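Local coordinates for protein transmembrane oligosaccharyl transferase (Archaeoglobus fulgidus, PDB 3WAJ) that is a membrane-embedded enzyme of the STT3/AglB family, pairing a GT-C type bundle of transmembrane helices with large extramembrane domains, and carries a bound zinc ion, at residues L126-V131 with L174-L179; W169-A173 with T207-Y211; V202-I208 with V252-S257; L410-A414 with A433-Y438. All coordinates share one frame; numbering follows the deposited sequence.

Contact 1 of 4, residues L126-V131 with L174-L179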
loop_
_atom_site.group_PDB
_atom_site.type_symbol
_atom_site.label_atom_id
_atom_site.label_comp_id
_atom_site.label_asym_id
_atom_site.label_seq_id
_atom_site.Cartn_x
_atom_site.Cartn_y
_atom_site.Cartn_z
ATOM N N LEU A 126 1.362 -11.190 28.619
ATOM C CA LEU A 126 0.292 -12.143 28.917
ATOM C C LEU A 126 0.533 -13.485 28.255
ATOM O O LEU A 126 0.458 -14.518 28.919
ATOM C CB LEU A 126 -1.079 -11.605 28.497
ATOM C CG LEU A 126 -2.225 -12.564 28.829
ATOM C CD1 LEU A 126 -2.218 -12.873 30.318
ATOM C CD2 LEU A 126 -3.582 -12.013 28.410
ATOM N N LEU A 127 0.836 -13.477 26.957
ATOM C CA LEU A 127 1.075 -14.731 26.227
ATOM C C LEU A 127 2.310 -15.512 26.696
ATOM O O LEU A 127 2.217 -16.716 26.931
ATOM C CB LEU A 127 1.154 -14.504 24.716
ATOM C CG LEU A 127 1.588 -15.728 23.904
ATOM C CD1 LEU A 127 0.541 -16.838 23.953
ATOM C CD2 LEU A 127 1.885 -15.341 22.472
ATOM N N THR A 128 3.459 -14.848 26.820
ATOM C CA THR A 128 4.667 -15.571 27.216
ATOM C C THR A 128 4.734 -15.827 28.722
ATOM O O THR A 128 5.596 -16.571 29.189
ATOM C CB THR A 128 5.996 -14.918 26.732
ATOM O OG1 THR A 128 6.747 -14.488 27.864
ATOM C CG2 THR A 128 5.755 -13.748 25.832
ATOM N N ARG A 129 3.828 -15.207 29.472
ATOM C CA ARG A 129 3.637 -15.556 30.879
ATOM C C ARG A 129 2.818 -16.844 30.966
ATOM O O ARG A 129 3.135 -17.745 31.737
ATOM C CB ARG A 129 2.911 -14.429 31.621
ATOM C CG ARG A 129 2.987 -14.484 33.143
ATOM C CD ARG A 129 1.900 -15.364 33.763
ATOM N NE ARG A 129 0.582 -14.729 33.731
ATOM C CZ ARG A 129 -0.155 -14.470 34.809
ATOM N NH1 ARG A 129 0.288 -14.800 36.018
ATOM N NH2 ARG A 129 -1.342 -13.885 34.678
ATOM N N GLU A 130 1.763 -16.917 30.159
ATOM C CA GLU A 130 0.790 -18.004 30.232
ATOM C C GLU A 130 1.326 -19.318 29.691
ATOM O O GLU A 130 0.770 -20.390 29.960
ATOM C CB GLU A 130 -0.482 -17.611 29.474
ATOM C CG GLU A 130 -1.712 -17.543 30.351
ATOM C CD GLU A 130 -1.383 -17.132 31.770
ATOM O OE1 GLU A 130 -0.883 -16.007 31.979
ATOM O OE2 GLU A 130 -1.624 -17.942 32.685
ATOM N N VAL A 131 2.401 -19.232 28.916
ATOM C CA VAL A 131 3.024 -20.419 28.350
ATOM C C VAL A 131 4.181 -20.796 29.244
ATOM O O VAL A 131 4.350 -21.957 29.620
ATOM C CB VAL A 131 3.538 -20.161 26.929
ATOM C CG1 VAL A 131 4.444 -21.292 26.475
ATOM C CG2 VAL A 131 2.366 -19.983 25.955
ATOM N N LEU A 174 -4.382 -15.541 21.536
ATOM C CA LEU A 174 -3.635 -16.696 22.021
ATOM C C LEU A 174 -3.471 -16.656 23.549
ATOM O O LEU A 174 -3.868 -17.591 24.254
ATOM C CB LEU A 174 -2.264 -16.756 21.358
ATOM C CG LEU A 174 -2.202 -16.879 19.840
ATOM C CD1 LEU A 174 -0.758 -16.778 19.379
ATOM C CD2 LEU A 174 -2.826 -18.185 19.356
ATOM N N GLY A 175 -2.884 -15.573 24.049
ATOM C CA GLY A 175 -2.641 -15.413 25.471
ATOM C C GLY A 175 -3.899 -15.503 26.310
ATOM O O GLY A 175 -3.898 -16.107 27.380
ATOM N N THR A 176 -4.977 -14.901 25.826
ATOM C CA THR A 176 -6.244 -14.940 26.548
ATOM C C THR A 176 -6.903 -16.308 26.435
ATOM O O THR A 176 -7.596 -16.755 27.352
ATOM C CB THR A 176 -7.229 -13.858 26.058
ATOM O OG1 THR A 176 -7.459 -14.016 24.649
ATOM C CG2 THR A 176 -6.701 -12.451 26.366
ATOM N N PHE A 177 -6.716 -16.966 25.295
ATOM C CA PHE A 177 -7.217 -18.328 25.161
ATOM C C PHE A 177 -6.470 -19.286 26.098
ATOM O O PHE A 177 -7.089 -20.129 26.750
ATOM C CB PHE A 177 -7.123 -18.841 23.730
ATOM C CG PHE A 177 -7.616 -20.251 23.569
ATOM C CD1 PHE A 177 -8.974 -20.511 23.469
ATOM C CD2 PHE A 177 -6.721 -21.324 23.544
ATOM C CE1 PHE A 177 -9.439 -21.811 23.350
ATOM C CE2 PHE A 177 -7.175 -22.633 23.418
ATOM C CZ PHE A 177 -8.535 -22.880 23.323
ATOM N N LEU A 178 -5.146 -19.167 26.154
ATOM C CA LEU A 178 -4.368 -20.050 27.004
ATOM C C LEU A 178 -4.697 -19.759 28.459
ATOM O O LEU A 178 -4.848 -20.676 29.263
ATOM C CB LEU A 178 -2.871 -19.942 26.704
ATOM C CG LEU A 178 -2.522 -20.582 25.356
ATOM C CD1 LEU A 178 -1.035 -20.513 25.051
ATOM C CD2 LEU A 178 -3.005 -22.026 25.305
ATOM N N LEU A 179 -4.861 -18.482 28.781
ATOM C CA LEU A 179 -5.303 -18.072 30.109
ATOM C C LEU A 179 -6.647 -18.715 30.474
ATOM O O LEU A 179 -6.874 -19.084 31.624
ATOM C CB LEU A 179 -5.394 -16.546 30.178
ATOM C CG LEU A 179 -5.511 -15.839 31.534
ATOM C CD1 LEU A 179 -6.930 -15.813 32.051
ATOM C CD2 LEU A 179 -4.604 -16.487 32.562
#
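L127 and G175 mark the point where these two helical segments come nearest, with the CA atom of L127 only 3.9 Å from the CA atom of G175. The glycine leaves its backbone bare, so the axes approach to 8.1 Å while running at 34° to each other. Most of the contact is apolar. L127 lays its CD1 methyl along the opposing main chain, 3.7 Å from N of G175, where it also touches CB of L174 and CD1 of L178. Its CG stands anti to the backbone N (chi1 172°), which swings the branch over the glycine. On the other flank of G175, L126 meets T176 at about a right angle, methyl to methyl, with L126 CD2 3.8 Å from T176 CG2. At the far end of the segments V131 CG2 packs 3.6 Å from L178 CD1.

The charged side chain in the interface makes no polar bond across it. E130 uses its aliphatic part there, CG resting 3.6 Å from CA of L179, while its carboxylate lies against the CD2 methyl of that leucine. The charge is answered on its own helix, where OE1 forms a 2.6 Å salt bridge with NE of R129. T176 likewise turns its hydroxyl elsewhere, bonding to S172 O, A173 O and the hydroxyl of T207.

Helix 405-420 adds further packing, with L410 on L127 and V131, W413 on L174 and F405 on L178; helix 221-234 covers L174, and helix 199-214 lies against T176 and L179.

Contact 2 of 4, residues W169-A173 with T207-Y211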
loop_
_atom_site.group_PDB
_atom_site.type_symbol
_atom_site.label_atom_id
_atom_site.label_comp_id
_atom_site.label_asym_id
_atom_site.label_seq_id
_atom_site.Cartn_x
_atom_site.Cartn_y
_atom_site.Cartn_z
ATOM N N TRP A 169 -4.292 -8.162 18.310
ATOM C CA TRP A 169 -5.405 -9.036 18.661
ATOM C C TRP A 169 -5.082 -10.524 18.478
ATOM O O TRP A 169 -5.651 -11.370 19.172
ATOM C CB TRP A 169 -6.707 -8.623 17.944
ATOM C CG TRP A 169 -7.186 -7.242 18.360
ATOM C CD1 TRP A 169 -7.282 -6.126 17.567
ATOM C CD2 TRP A 169 -7.599 -6.829 19.676
ATOM N NE1 TRP A 169 -7.738 -5.057 18.305
ATOM C CE2 TRP A 169 -7.935 -5.458 19.600
ATOM C CE3 TRP A 169 -7.715 -7.485 20.906
ATOM C CZ2 TRP A 169 -8.386 -4.732 20.717
ATOM C CZ3 TRP A 169 -8.160 -6.770 22.008
ATOM C CH2 TRP A 169 -8.488 -5.405 21.909
ATOM N N GLN A 170 -4.173 -10.859 17.564
ATOM C CA GLN A 170 -3.832 -12.270 17.369
ATOM C C GLN A 170 -3.124 -12.816 18.604
ATOM O O GLN A 170 -3.521 -13.846 19.158
ATOM C CB GLN A 170 -2.951 -12.493 16.140
ATOM C CG GLN A 170 -2.723 -13.976 15.843
ATOM C CD GLN A 170 -1.518 -14.221 14.960
ATOM O OE1 GLN A 170 -1.645 -14.640 13.805
ATOM N NE2 GLN A 170 -0.335 -13.959 15.498
ATOM N N VAL A 171 -2.073 -12.112 19.021
ATOM C CA VAL A 171 -1.336 -12.441 20.235
ATOM C C VAL A 171 -2.261 -12.417 21.453
ATOM O O VAL A 171 -2.230 -13.328 22.280
ATOM C CB VAL A 171 -0.151 -11.487 20.438
ATOM C CG1 VAL A 171 0.638 -11.855 21.697
ATOM C CG2 VAL A 171 0.755 -11.528 19.220
ATOM N N SER A 172 -3.080 -11.374 21.550
ATOM C CA SER A 172 -4.085 -11.266 22.604
ATOM C C SER A 172 -4.974 -12.486 22.626
ATOM O O SER A 172 -5.271 -13.013 23.695
ATOM C CB SER A 172 -4.969 -10.025 22.414
ATOM O OG SER A 172 -4.256 -8.844 22.708
ATOM N N ALA A 173 -5.413 -12.926 21.446
ATOM C CA ALA A 173 -6.320 -14.064 21.360
ATOM C C ALA A 173 -5.649 -15.334 21.890
ATOM O O ALA A 173 -6.267 -16.100 22.623
ATOM C CB ALA A 173 -6.819 -14.261 19.939
ATOM N N THR A 207 -11.399 -11.076 22.031
ATOM C CA THR A 207 -10.139 -10.819 21.339
ATOM C C THR A 207 -10.147 -11.440 19.938
ATOM O O THR A 207 -9.642 -10.843 18.991
ATOM C CB THR A 207 -8.934 -11.323 22.142
ATOM O OG1 THR A 207 -9.051 -12.738 22.321
ATOM C CG2 THR A 207 -8.873 -10.642 23.499
ATOM N N ILE A 208 -10.728 -12.629 19.797
ATOM C CA ILE A 208 -10.873 -13.194 18.456
ATOM C C ILE A 208 -11.782 -12.311 17.605
ATOM O O ILE A 208 -11.391 -11.861 16.519
ATOM C CB ILE A 208 -11.394 -14.632 18.470
ATOM C CG1 ILE A 208 -10.305 -15.565 19.009
ATOM C CG2 ILE A 208 -11.817 -15.063 17.052
ATOM C CD1 ILE A 208 -10.746 -16.990 19.162
ATOM N N GLY A 209 -12.984 -12.050 18.118
ATOM C CA GLY A 209 -13.910 -11.120 17.496
ATOM C C GLY A 209 -13.225 -9.848 17.032
ATOM O O GLY A 209 -13.409 -9.429 15.878
ATOM N N LEU A 210 -12.421 -9.247 17.909
ATOM C CA LEU A 210 -11.767 -7.978 17.576
ATOM C C LEU A 210 -10.725 -8.189 16.487
ATOM O O LEU A 210 -10.553 -7.338 15.604
ATOM C CB LEU A 210 -11.163 -7.323 18.814
ATOM C CG LEU A 210 -12.224 -6.826 19.791
ATOM C CD1 LEU A 210 -11.612 -6.123 20.986
ATOM C CD2 LEU A 210 -13.199 -5.907 19.081
ATOM N N TYR A 211 -10.062 -9.343 16.526
ATOM C CA TYR A 211 -9.116 -9.721 15.470
ATOM C C TYR A 211 -9.779 -9.726 14.076
ATOM O O TYR A 211 -9.325 -9.040 13.160
ATOM C CB TYR A 211 -8.457 -11.070 15.807
ATOM C CG TYR A 211 -7.418 -11.527 14.811
ATOM C CD1 TYR A 211 -6.528 -10.630 14.245
ATOM C CD2 TYR A 211 -7.322 -12.857 14.446
ATOM C CE1 TYR A 211 -5.580 -11.044 13.330
ATOM C CE2 TYR A 211 -6.369 -13.282 13.530
ATOM C CZ TYR A 211 -5.504 -12.369 12.977
ATOM O OH TYR A 211 -4.558 -12.775 12.064
#
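L210 lies over one face of the W169 indole. L210 CB sits above the centre of the ring system, while its CD1 methyl makes a CH-pi contact 3.6 Å from the centroid of the six-membered ring of W169 and 21° off the normal. A chi1 of -64°, which sets CG of W169 opposite its own carbonyl carbon, lays the indole against this leucine. The stem of W169 meets the next residue of the other segment, with CB of W169 3.7 Å from CB of Y211. Here the roles are exchanged: Y211 is now the aromatic partner, and Q170 places CB over its face toward the rim, 4.2 Å from the ring centroid, with the two side chains pointing the same way.

Helices 163-181 and 199-214 follow each other in the chain, within the STT3 N-terminal family region, of the GT-C clan. Where they meet, segments 169-173 and 207-211 run nearly antiparallel, at 159°, with axes 8.3 Å apart. The small residues A173 and T207 allow this close approach: OG1 of T207 lies 3.2 Å from CA of A173. Beside them CB of A173 makes apolar packing with CG1 of I208, at 3.8 Å.

Further out, polar partners hold these groups in place. The T207 hydroxyl is taken up by A204 of its own helix, S172 OG is bonded to F168 O, and Y211 OH to the hydroxyl of Y430. F85 meets the W169 ring edge-to-face. The zinc ion, held by D47, D161 and H163, lies about 13 Å from the side chain of Y211.

Contact 3 of 4, residues V202-I208 with V252-S257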
loop_
_atom_site.group_PDB
_atom_site.type_symbol
_atom_site.label_atom_id
_atom_site.label_comp_id
_atom_site.label_asym_id
_atom_site.label_seq_id
_atom_site.Cartn_x
_atom_site.Cartn_y
_atom_site.Cartn_z
ATOM N N VAL A 202 -15.176 -15.715 27.656
ATOM C CA VAL A 202 -15.884 -14.581 27.043
ATOM C C VAL A 202 -14.916 -13.484 26.562
ATOM O O VAL A 202 -15.082 -12.924 25.468
ATOM C CB VAL A 202 -16.976 -14.000 27.990
ATOM C CG1 VAL A 202 -17.457 -12.630 27.517
ATOM C CG2 VAL A 202 -18.154 -14.961 28.091
ATOM N N ILE A 203 -13.901 -13.201 27.376
ATOM C CA ILE A 203 -12.856 -12.254 27.005
ATOM C C ILE A 203 -12.094 -12.755 25.776
ATOM O O ILE A 203 -11.881 -12.008 24.815
ATOM C CB ILE A 203 -11.851 -12.023 28.165
ATOM C CG1 ILE A 203 -12.509 -11.265 29.323
ATOM C CG2 ILE A 203 -10.602 -11.292 27.675
ATOM C CD1 ILE A 203 -13.284 -10.043 28.904
ATOM N N ALA A 204 -11.685 -14.021 25.817
ATOM C CA ALA A 204 -10.918 -14.616 24.728
ATOM C C ALA A 204 -11.720 -14.581 23.423
ATOM O O ALA A 204 -11.176 -14.310 22.351
ATOM C CB ALA A 204 -10.528 -16.034 25.073
ATOM N N GLY A 205 -13.017 -14.856 23.522
ATOM C CA GLY A 205 -13.907 -14.749 22.384
ATOM C C GLY A 205 -13.971 -13.321 21.866
ATOM O O GLY A 205 -14.205 -13.097 20.680
ATOM N N ILE A 206 -13.760 -12.352 22.757
ATOM C CA ILE A 206 -13.791 -10.941 22.377
ATOM C C ILE A 206 -12.549 -10.581 21.583
ATOM O O ILE A 206 -12.629 -9.870 20.582
ATOM C CB ILE A 206 -13.959 -10.004 23.609
ATOM C CG1 ILE A 206 -15.414 -9.991 24.073
ATOM C CG2 ILE A 206 -13.540 -8.587 23.283
ATOM C CD1 ILE A 206 -15.631 -9.287 25.386
ATOM N N THR A 207 -11.399 -11.076 22.031
ATOM C CA THR A 207 -10.139 -10.819 21.339
ATOM C C THR A 207 -10.147 -11.440 19.938
ATOM O O THR A 207 -9.642 -10.843 18.991
ATOM C CB THR A 207 -8.934 -11.323 22.142
ATOM O OG1 THR A 207 -9.051 -12.738 22.321
ATOM C CG2 THR A 207 -8.873 -10.642 23.499
ATOM N N ILE A 208 -10.728 -12.629 19.797
ATOM C CA ILE A 208 -10.873 -13.194 18.456
ATOM C C ILE A 208 -11.782 -12.311 17.605
ATOM O O ILE A 208 -11.391 -11.861 16.519
ATOM C CB ILE A 208 -11.394 -14.632 18.470
ATOM C CG1 ILE A 208 -10.305 -15.565 19.009
ATOM C CG2 ILE A 208 -11.817 -15.063 17.052
ATOM C CD1 ILE A 208 -10.746 -16.990 19.162
ATOM N N VAL A 252 -17.276 -21.770 24.137
ATOM C CA VAL A 252 -17.664 -20.429 24.573
ATOM C C VAL A 252 -16.965 -19.352 23.745
ATOM O O VAL A 252 -17.619 -18.447 23.206
ATOM C CB VAL A 252 -17.394 -20.210 26.087
ATOM C CG1 VAL A 252 -17.710 -18.766 26.502
ATOM C CG2 VAL A 252 -18.213 -21.190 26.921
ATOM N N THR A 253 -15.642 -19.465 23.643
ATOM C CA THR A 253 -14.811 -18.531 22.875
ATOM C C THR A 253 -15.307 -18.341 21.428
ATOM O O THR A 253 -15.568 -17.213 20.973
ATOM C CB THR A 253 -13.352 -19.018 22.843
ATOM O OG1 THR A 253 -12.851 -19.131 24.182
ATOM C CG2 THR A 253 -12.472 -18.066 22.055
ATOM N N PHE A 254 -15.437 -19.448 20.712
ATOM C CA PHE A 254 -15.914 -19.399 19.337
ATOM C C PHE A 254 -17.354 -18.902 19.264
ATOM O O PHE A 254 -17.703 -18.169 18.345
ATOM C CB PHE A 254 -15.739 -20.765 18.658
ATOM C CG PHE A 254 -14.313 -21.071 18.299
ATOM C CD1 PHE A 254 -13.538 -20.128 17.630
ATOM C CD2 PHE A 254 -13.739 -22.292 18.637
ATOM C CE1 PHE A 254 -12.214 -20.397 17.286
ATOM C CE2 PHE A 254 -12.409 -22.573 18.302
ATOM C CZ PHE A 254 -11.648 -21.624 17.624
ATOM N N ALA A 255 -18.182 -19.282 20.236
ATOM C CA ALA A 255 -19.545 -18.758 20.291
ATOM C C ALA A 255 -19.539 -17.233 20.439
ATOM O O ALA A 255 -20.238 -16.521 19.705
ATOM C CB ALA A 255 -20.342 -19.412 21.421
ATOM N N VAL A 256 -18.742 -16.733 21.379
ATOM C CA VAL A 256 -18.694 -15.299 21.624
ATOM C C VAL A 256 -18.162 -14.555 20.402
ATOM O O VAL A 256 -18.736 -13.550 19.996
ATOM C CB VAL A 256 -17.886 -14.959 22.896
ATOM C CG1 VAL A 256 -17.606 -13.458 22.986
ATOM C CG2 VAL A 256 -18.636 -15.440 24.143
ATOM N N SER A 257 -17.086 -15.061 19.804
ATOM C CA SER A 257 -16.479 -14.403 18.645
ATOM C C SER A 257 -17.492 -14.247 17.525
ATOM O O SER A 257 -17.521 -13.219 16.843
ATOM C CB SER A 257 -15.265 -15.189 18.138
ATOM O OG SER A 257 -15.651 -16.441 17.599
#
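A204, whose CB packs against T253, has a carbonyl oxygen gripped twice within its own helix. OG1 of T207 donates to A204 O over 2.6 Å, tilted 25° from the carbonyl plane, and the backbone N of I208 arrives from the same face at 3.1 Å. The second helix repeats the habit, S257 OG donating to F254 O. No hydrogen bond crosses between the segments; methyls and backbone atoms meet there. At the centre is G205, whose CA lies 3.3 Å from O of T253. Its own carbonyl oxygen receives a CA-H...O contact from S257, with CA of S257 3.3 Å from O of G205. V256 covers one flank, CG1 lying 3.6 Å from O of V202. On the other, I208 sends CD1 to within 3.5 Å of CG2 of T253, the side chains crossing at about a right angle, and rests CG2 on CB of S257.

With axes 7.3 Å apart at 48°, glycine at the crossing and a CA-H...O contact, this is the close helix pairing well known from membrane proteins; G205 and G209 have the spacing of a GxxxG motif, here facing the small residues T253 and S257.

Contact 4 of 4, residues L410-A414 with A433-Y438; sequences LLIWA and AVSAVY
Over one face of the W413 indole lies the CG2 methyl of V434, in a CH-pi contact 3.7 Å from the centroid of the six-membered ring of W413 and 25° off the normal, offset toward the rim. At the edge, near the ring plane, comes the main chain of A433, with its C atom 3.9 Å from CH2 of W413. The trans setting of the first torsion of W413 (chi1 166°) extends the indole across to the other helix, where it slides past V434 in the opposite direction. The second flat group, the ring of Y438, has two neighbours at its edge: CB of A414 lies 3.7 Å from CE2 of Y438, and the backbone N of L411 is also near the ring plane.

L410 comes toward Y438 from the opposite direction and meets the ring obliquely, bringing CD2 to 3.6 Å from CZ of the tyrosine. CD2 of L410 also packs 3.7 Å from CG1 of V437. The tyrosine hydroxyl thus ends against the turn at L410 and L411, yet it forms no hydrogen bond with either backbone: OH of Y438 is 3.1 Å from N of L411, but the angle is poor.

The two segments run roughly antiparallel, at 144°, with axes 11.2 Å apart, and the large side chains span that gap. No hydrogen bond or salt bridge joins them, so cohesion here depends on the fit of methyls and rings, as suits the buried interior of a helical membrane domain.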
loop_
_atom_site.group_PDB
_atom_site.type_symbol
_atom_site.label_atom_id
_atom_site.label_comp_id
_atom_site.label_asym_id
_atom_site.label_seq_id
_atom_site.Cartn_x
_atom_site.Cartn_y
_atom_site.Cartn_z
ATOM N N LEU A 410 2.003 -22.996 21.505
ATOM C CA LEU A 410 2.877 -21.947 20.991
ATOM C C LEU A 410 3.656 -22.388 19.747
ATOM O O LEU A 410 3.753 -21.637 18.771
ATOM C CB LEU A 410 3.824 -21.455 22.090
ATOM C CG LEU A 410 4.233 -19.981 22.052
ATOM C CD1 LEU A 410 3.069 -19.055 22.441
ATOM C CD2 LEU A 410 5.436 -19.777 22.958
ATOM N N LEU A 411 4.202 -23.604 19.784
ATOM C CA LEU A 411 4.933 -24.165 18.645
ATOM C C LEU A 411 4.063 -24.278 17.395
ATOM O O LEU A 411 4.502 -23.954 16.290
ATOM C CB LEU A 411 5.531 -25.527 19.011
ATOM C CG LEU A 411 6.945 -25.425 19.588
ATOM C CD1 LEU A 411 7.354 -26.696 20.332
ATOM C CD2 LEU A 411 7.936 -25.108 18.475
ATOM N N ILE A 412 2.830 -24.739 17.595
ATOM C CA ILE A 412 1.855 -24.890 16.528
ATOM C C ILE A 412 1.566 -23.537 15.897
ATOM O O ILE A 412 1.464 -23.414 14.679
ATOM C CB ILE A 412 0.538 -25.489 17.077
ATOM C CG1 ILE A 412 0.755 -26.928 17.545
ATOM C CG2 ILE A 412 -0.569 -25.452 16.033
ATOM C CD1 ILE A 412 -0.516 -27.590 18.064
ATOM N N TRP A 413 1.423 -22.521 16.739
ATOM C CA TRP A 413 1.226 -21.156 16.268
ATOM C C TRP A 413 2.422 -20.706 15.434
ATOM O O TRP A 413 2.256 -20.162 14.348
ATOM C CB TRP A 413 1.016 -20.213 17.457
ATOM C CG TRP A 413 1.137 -18.748 17.126
ATOM C CD1 TRP A 413 0.367 -18.030 16.248
ATOM C CD2 TRP A 413 2.067 -17.818 17.697
ATOM N NE1 TRP A 413 0.773 -16.714 16.236
ATOM C CE2 TRP A 413 1.812 -16.558 17.116
ATOM C CE3 TRP A 413 3.091 -17.931 18.640
ATOM C CZ2 TRP A 413 2.547 -15.416 17.451
ATOM C CZ3 TRP A 413 3.825 -16.795 18.971
ATOM C CH2 TRP A 413 3.548 -15.558 18.379
ATOM N N ALA A 414 3.623 -20.962 15.944
ATOM C CA ALA A 414 4.855 -20.567 15.267
ATOM C C ALA A 414 5.030 -21.265 13.914
ATOM O O ALA A 414 5.337 -20.620 12.908
ATOM C CB ALA A 414 6.053 -20.821 16.166
ATOM N N ALA A 433 6.073 -10.856 17.047
ATOM C CA ALA A 433 5.705 -11.448 18.328
ATOM C C ALA A 433 6.358 -12.808 18.514
ATOM O O ALA A 433 6.714 -13.163 19.633
ATOM C CB ALA A 433 4.203 -11.571 18.457
ATOM N N VAL A 434 6.502 -13.569 17.429
ATOM C CA VAL A 434 7.140 -14.880 17.519
ATOM C C VAL A 434 8.591 -14.746 17.936
ATOM O O VAL A 434 9.035 -15.401 18.878
ATOM C CB VAL A 434 7.105 -15.666 16.195
ATOM C CG1 VAL A 434 7.923 -16.952 16.335
ATOM C CG2 VAL A 434 5.690 -15.984 15.785
ATOM N N SER A 435 9.329 -13.895 17.232
ATOM C CA SER A 435 10.756 -13.736 17.503
ATOM C C SER A 435 11.015 -13.112 18.877
ATOM O O SER A 435 12.093 -13.291 19.447
ATOM C CB SER A 435 11.433 -12.915 16.411
ATOM O OG SER A 435 11.361 -11.538 16.711
ATOM N N ALA A 436 10.024 -12.399 19.415
ATOM C CA ALA A 436 10.155 -11.782 20.743
ATOM C C ALA A 436 9.894 -12.747 21.919
ATOM O O ALA A 436 10.485 -12.604 22.995
ATOM C CB ALA A 436 9.256 -10.567 20.849
ATOM N N VAL A 437 8.990 -13.705 21.712
ATOM C CA VAL A 437 8.634 -14.684 22.740
ATOM C C VAL A 437 9.698 -15.760 22.864
ATOM O O VAL A 437 10.113 -16.099 23.974
ATOM C CB VAL A 437 7.279 -15.344 22.436
ATOM C CG1 VAL A 437 6.979 -16.452 23.428
ATOM C CG2 VAL A 437 6.171 -14.313 22.448
ATOM N N TYR A 438 10.143 -16.285 21.720
ATOM C CA TYR A 438 11.163 -17.340 21.678
ATOM C C TYR A 438 12.594 -16.809 21.884
ATOM O O TYR A 438 13.561 -17.571 21.865
ATOM C CB TYR A 438 11.041 -18.161 20.385
ATOM C CG TYR A 438 9.854 -19.104 20.371
ATOM C CD1 TYR A 438 9.620 -19.977 21.431
ATOM C CD2 TYR A 438 8.955 -19.112 19.309
ATOM C CE1 TYR A 438 8.529 -20.842 21.428
ATOM C CE2 TYR A 438 7.861 -19.973 19.302
ATOM C CZ TYR A 438 7.657 -20.831 20.364
ATOM O OH TYR A 438 6.585 -21.685 20.361
#

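The four contacts lie on the same side of the chain's centre, in the helical membrane part of the protein. Contacts 1 and 2 share helix 163-181, with centres 12 Å apart, and their segments alternate along the chain; contacts 2 and 3 share helix 199-214, with centres 9 Å apart. Contact 1 closes before contact 3 opens. A row of neighbouring helices results: 121-131, 163-181, 199-214 and 243-261. Contact 4 comes last, between helices 405-420 and 429-446, and packs back on the first two, V437 touching T128 of contact 1 and A433 touching V171 of contact 2. Its nearest atoms are about 11 Å from contact 3. Early and late helices are thereby joined in one bundle.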